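Local coordinates for protein response regulator FixJ (Bradyrhizobium japonicum, PDB 5XSO) that induces expression of the nifA and fixK genes when activated by the sensor kinase FixL, as the DNA-binding response regulator of an oxygen-sensing two-component system, at residues 142-150 / 205-213. Sequence-based numbering, arbitrary orientation.
Sequences VAQDIAARV and RLAMRAGML
Ile146 meets Leu206, Arg209 and Ala210 in a largely apolar contact between helix 140-152, which follows helix 119-138, and the C-terminal helix 200-209 of the LuxR-type domain with the turn that follows it. The two local axes approach to 9.5 Å and cross at -113°, and no hydrogen bond links the segments, so side-chain packing carries the contact.

Ile146 is its centre, with both branches engaged. With CG1 beside the backbone N and anti to the carbonyl carbon (chi1 -69°), its CD1 reaches CD2 of Leu206 at 3.8 Å and CB of Arg209 at 3.5 Å. CG2 rests on the helix end, 3.7 Å from CB of Ala210. Arg209 crosses Ile146 at about a right angle, and its chain, bent at chi3, carries the guanidinium so that CD1 of Ile146 lies over one face. Nearer the C-terminus of 142-150, CG2 of Val150 touches SD of Met212 at 3.8 Å, the two side chains running past each other in opposite directions.

Arg149 is held within its own helix by a salt bridge: NE and NH2 grip OD2 of Asp145 side-on, both at 2.7 Å, with that oxygen in the guanidinium plane. CG1 of Ile146 covers one face of this group, while NH1 comes within 4.0 Å of CD2 of Leu206 and also hydrogen-bonds the carbonyl of Met195. That bond and the contacts of Val150 and Leu206 with Met195 tie the pair to helix 184-195, which begins within the helix-turn-helix motif.

Beyond Ala210, Gly211 at phi 58° is the C-prime residue of a Schellman motif, closed by Met212 N to Ala207 O, which terminates the last helix of this NarL/FixJ-type DNA-binding domain.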
ATOM      1  N   VAL A 142      -1.467  -4.087  12.021  1.00 40.46           N
ATOM      2  CA  VAL A 142      -2.524  -5.051  12.351  1.00 45.09           C
ATOM      3  C   VAL A 142      -2.923  -5.853  11.109  1.00 34.85           C
ATOM      4  O   VAL A 142      -3.094  -7.086  11.176  1.00 33.17           O
ATOM      5  CB  VAL A 142      -3.742  -4.355  13.010  1.00 50.90           C
ATOM      6  CG1 VAL A 142      -3.340  -3.691  14.321  1.00 47.24           C
ATOM      7  CG2 VAL A 142      -4.404  -3.347  12.081  1.00 56.15           C
ATOM      8  N   ALA A 143      -3.032  -5.181   9.945  1.00 35.78           N
ATOM      9  CA  ALA A 143      -3.339  -5.926   8.722  1.00 39.53           C
ATOM     10  C   ALA A 143      -2.245  -6.941   8.422  1.00 36.59           C
ATOM     11  O   ALA A 143      -2.521  -8.039   7.932  1.00 33.33           O
ATOM     12  CB  ALA A 143      -3.513  -4.972   7.542  1.00 45.12           C
ATOM     13  N   GLN A 144      -0.996  -6.612   8.742  1.00 35.81           N
ATOM     14  CA  GLN A 144       0.026  -7.622   8.537  1.00 39.78           C
ATOM     15  C   GLN A 144      -0.087  -8.727   9.570  1.00 34.05           C
ATOM     16  O   GLN A 144       0.223  -9.886   9.265  1.00 33.49           O
ATOM     17  CB  GLN A 144       1.406  -6.985   8.552  1.00 48.08           C
ATOM     18  CG  GLN A 144       1.758  -6.240   7.202  1.00 64.66           C
ATOM     19  CD  GLN A 144       0.992  -6.804   5.961  1.00 76.41           C
ATOM     20  OE1 GLN A 144       0.008  -6.208   5.497  1.00 86.06           O
ATOM     21  NE2 GLN A 144       1.443  -7.962   5.444  1.00 66.81           N
ATOM     22  N   ASP A 145      -0.539  -8.401  10.792  1.00 33.61           N
ATOM     23  CA  ASP A 145      -0.772  -9.462  11.764  1.00 32.25           C
ATOM     24  C   ASP A 145      -1.887 -10.389  11.280  1.00 33.23           C
ATOM     25  O   ASP A 145      -1.747 -11.610  11.350  1.00 29.98           O
ATOM     26  CB  ASP A 145      -1.102  -8.901  13.152  1.00 37.47           C
ATOM     27  CG  ASP A 145      -1.132 -10.009  14.242  1.00 58.72           C
ATOM     28  OD1 ASP A 145      -0.058 -10.326  14.813  1.00 71.24           O
ATOM     29  OD2 ASP A 145      -2.221 -10.589  14.501  1.00 51.53           O
ATOM     30  N   ILE A 146      -2.970  -9.821  10.743  1.00 29.89           N
ATOM     31  CA  ILE A 146      -4.083 -10.631  10.255  1.00 28.48           C
ATOM     32  C   ILE A 146      -3.629 -11.524   9.107  1.00 27.99           C
ATOM     33  O   ILE A 146      -3.956 -12.720   9.060  1.00 26.57           O
ATOM     34  CB  ILE A 146      -5.257  -9.729   9.839  1.00 29.42           C
ATOM     35  CG1 ILE A 146      -5.873  -9.073  11.076  1.00 30.25           C
ATOM     36  CG2 ILE A 146      -6.331 -10.530   9.082  1.00 28.75           C
ATOM     37  CD1 ILE A 146      -6.852  -7.990  10.749  1.00 32.00           C
ATOM     38  N   ALA A 147      -2.877 -10.955   8.162  1.00 29.59           N
ATOM     39  CA  ALA A 147      -2.357 -11.760   7.061  1.00 30.05           C
ATOM     40  C   ALA A 147      -1.500 -12.903   7.579  1.00 29.55           C
ATOM     41  O   ALA A 147      -1.527 -14.015   7.026  1.00 29.08           O
ATOM     42  CB  ALA A 147      -1.535 -10.877   6.103  1.00 32.80           C
ATOM     43  N   ALA A 148      -0.694 -12.639   8.608  1.00 30.10           N
ATOM     44  CA  ALA A 148       0.098 -13.707   9.185  1.00 30.52           C
ATOM     45  C   ALA A 148      -0.811 -14.804   9.731  1.00 27.61           C
ATOM     46  O   ALA A 148      -0.508 -15.997   9.585  1.00 27.24           O
ATOM     47  CB  ALA A 148       0.994 -13.173  10.291  1.00 31.44           C
ATOM     48  N   ARG A 149      -1.905 -14.407  10.394  1.00 26.35           N
ATOM     49  CA  ARG A 149      -2.857 -15.384  10.918  1.00 24.53           C
ATOM     50  C   ARG A 149      -3.421 -16.223   9.784  1.00 23.66           C
ATOM     51  O   ARG A 149      -3.483 -17.452   9.880  1.00 22.66           O
ATOM     52  CB  ARG A 149      -3.983 -14.674  11.673  1.00 24.34           C
ATOM     53  CG  ARG A 149      -3.547 -14.106  13.019  1.00 25.56           C
ATOM     54  CD  ARG A 149      -4.744 -13.446  13.733  1.00 26.21           C
ATOM     55  NE  ARG A 149      -4.393 -12.131  14.250  1.00 28.81           N
ATOM     56  CZ  ARG A 149      -5.264 -11.227  14.711  1.00 38.62           C
ATOM     57  NH1 ARG A 149      -6.572 -11.503  14.758  1.00 29.45           N
ATOM     58  NH2 ARG A 149      -4.825 -10.040  15.143  1.00 34.25           N
ATOM     59  N   VAL A 150      -3.823 -15.564   8.690  1.00 24.31           N
ATOM     60  CA  VAL A 150      -4.382 -16.298   7.547  1.00 23.96           C
ATOM     61  C   VAL A 150      -3.348 -17.258   6.979  1.00 24.57           C
ATOM     62  O   VAL A 150      -3.675 -18.395   6.620  1.00 23.75           O
ATOM     63  CB  VAL A 150      -4.871 -15.312   6.468  1.00 25.52           C
ATOM     64  CG1 VAL A 150      -5.279 -16.086   5.190  1.00 36.60           C
ATOM     65  CG2 VAL A 150      -6.035 -14.441   7.014  1.00 25.58           C
ATOM     66  N   ARG A 205     -14.970  -9.938   9.346  1.00 21.94           N
ATOM     67  CA  ARG A 205     -14.291  -8.646   9.382  1.00 26.73           C
ATOM     68  C   ARG A 205     -12.780  -8.812   9.311  1.00 31.94           C
ATOM     69  O   ARG A 205     -12.086  -7.943   8.773  1.00 27.64           O
ATOM     70  CB  ARG A 205     -14.654  -7.845  10.620  1.00 30.33           C
ATOM     71  CG  ARG A 205     -16.120  -7.686  10.939  1.00 28.08           C
ATOM     72  CD  ARG A 205     -16.297  -6.592  11.936  1.00 34.39           C
ATOM     73  NE  ARG A 205     -17.702  -6.255  12.018  1.00 35.00           N
ATOM     74  CZ  ARG A 205     -18.290  -5.418  11.166  1.00 29.93           C
ATOM     75  NH1 ARG A 205     -17.592  -4.813  10.206  1.00 31.89           N
ATOM     76  NH2 ARG A 205     -19.570  -5.214  11.297  1.00 30.53           N
ATOM     77  N   LEU A 206     -12.244  -9.885   9.885  1.00 22.57           N
ATOM     78  CA  LEU A 206     -10.824 -10.149   9.699  1.00 22.96           C
ATOM     79  C   LEU A 206     -10.522 -10.414   8.224  1.00 23.87           C
ATOM     80  O   LEU A 206      -9.538  -9.896   7.673  1.00 28.44           O
ATOM     81  CB  LEU A 206     -10.388 -11.340  10.572  1.00 20.56           C
ATOM     82  CG  LEU A 206     -10.518 -11.055  12.082  1.00 20.20           C
ATOM     83  CD1 LEU A 206     -10.318 -12.345  12.926  1.00 17.90           C
ATOM     84  CD2 LEU A 206      -9.579 -10.005  12.548  1.00 22.55           C
ATOM     85  N   ALA A 207     -11.346 -11.234   7.572  1.00 22.34           N
ATOM     86  CA  ALA A 207     -11.188 -11.407   6.137  1.00 34.01           C
ATOM     87  C   ALA A 207     -11.338 -10.071   5.396  1.00 39.12           C
ATOM     88  O   ALA A 207     -10.658  -9.858   4.389  1.00 50.81           O
ATOM     89  CB  ALA A 207     -12.163 -12.471   5.630  1.00 24.97           C
ATOM     90  N   MET A 208     -12.171  -9.141   5.883  1.00 39.84           N
ATOM     91  CA  MET A 208     -12.160  -7.788   5.327  0.50 38.97           C
ATOM     92  C   MET A 208     -10.757  -7.201   5.404  1.00 51.16           C
ATOM     93  O   MET A 208     -10.119  -6.946   4.376  1.00 66.63           O
ATOM     94  CB  MET A 208     -13.161  -6.882   6.060  0.50 39.11           C
ATOM     95  CG  MET A 208     -14.640  -7.075   5.685  0.50 36.56           C
ATOM     96  SD  MET A 208     -15.844  -6.484   6.907  0.50 33.34           S
ATOM     97  CE  MET A 208     -17.226  -7.318   6.293  0.50 31.86           C
ATOM     98  N   ARG A 209     -10.258  -6.999   6.628  1.00 50.94           N
ATOM     99  CA  ARG A 209      -8.982  -6.323   6.830  1.00 54.37           C
ATOM    100  C   ARG A 209      -7.824  -7.000   6.119  1.00 56.88           C
ATOM    101  O   ARG A 209      -6.794  -6.354   5.903  1.00 64.79           O
ATOM    102  CB  ARG A 209      -8.685  -6.207   8.319  1.00 53.21           C
ATOM    103  CG  ARG A 209      -9.590  -5.232   9.027  1.00 55.94           C
ATOM    104  CD  ARG A 209      -9.813  -5.604  10.488  1.00 62.72           C
ATOM    105  NE  ARG A 209      -9.103  -4.705  11.400  1.00 72.78           N
ATOM    106  CZ  ARG A 209      -9.010  -4.895  12.715  1.00 67.40           C
ATOM    107  NH1 ARG A 209      -9.575  -5.960  13.282  1.00 55.13           N
ATOM    108  NH2 ARG A 209      -8.338  -4.021  13.461  1.00 66.59           N
ATOM    109  N   ALA A 210      -7.951  -8.275   5.771  1.00 48.09           N
ATOM    110  CA  ALA A 210      -6.974  -8.950   4.935  1.00 47.89           C
ATOM    111  C   ALA A 210      -7.354  -8.895   3.461  1.00 52.91           C
ATOM    112  O   ALA A 210      -6.739  -9.592   2.647  1.00 49.49           O
ATOM    113  CB  ALA A 210      -6.800 -10.403   5.377  1.00 43.82           C
ATOM    114  N   GLY A 211      -8.382  -8.110   3.122  1.00 55.11           N
ATOM    115  CA  GLY A 211      -8.835  -7.949   1.751  1.00 63.71           C
ATOM    116  C   GLY A 211      -9.230  -9.232   1.066  1.00 56.43           C
ATOM    117  O   GLY A 211      -9.133  -9.323  -0.160  1.00 56.09           O
ATOM    118  N   MET A 212      -9.674 -10.231   1.815  1.00 46.78           N
ATOM    119  CA  MET A 212      -9.973 -11.522   1.206  1.00 47.66           C
ATOM    120  C   MET A 212     -11.308 -11.540   0.487  1.00 49.00           C
ATOM    121  O   MET A 212     -11.668 -12.574  -0.086  1.00 50.20           O
ATOM    122  CB  MET A 212      -9.945 -12.634   2.253  1.00 52.38           C
ATOM    123  CG  MET A 212      -8.552 -13.002   2.669  1.00 63.01           C
ATOM    124  SD  MET A 212      -8.487 -14.027   4.145  1.00 55.04           S
ATOM    125  CE  MET A 212      -9.236 -15.561   3.676  1.00 46.20           C
ATOM    126  N   LEU A 213     -12.047 -10.439   0.504  1.00 56.07           N
ATOM    127  CA  LEU A 213     -13.304 -10.381  -0.218  1.00 61.04           C
ATOM    128  C   LEU A 213     -13.194  -9.427  -1.401  1.00 62.50           C
ATOM    129  O   LEU A 213     -13.779  -8.343  -1.364  1.00 68.58           O
ATOM    130  CB  LEU A 213     -14.438  -9.938   0.703  1.00 64.02           C
ATOM    131  CG  LEU A 213     -14.584 -10.684   2.026  1.00 63.31           C
ATOM    132  CD1 LEU A 213     -15.883 -10.278   2.679  1.00 69.21           C
ATOM    133  CD2 LEU A 213     -14.523 -12.197   1.825  1.00 55.81           C
TER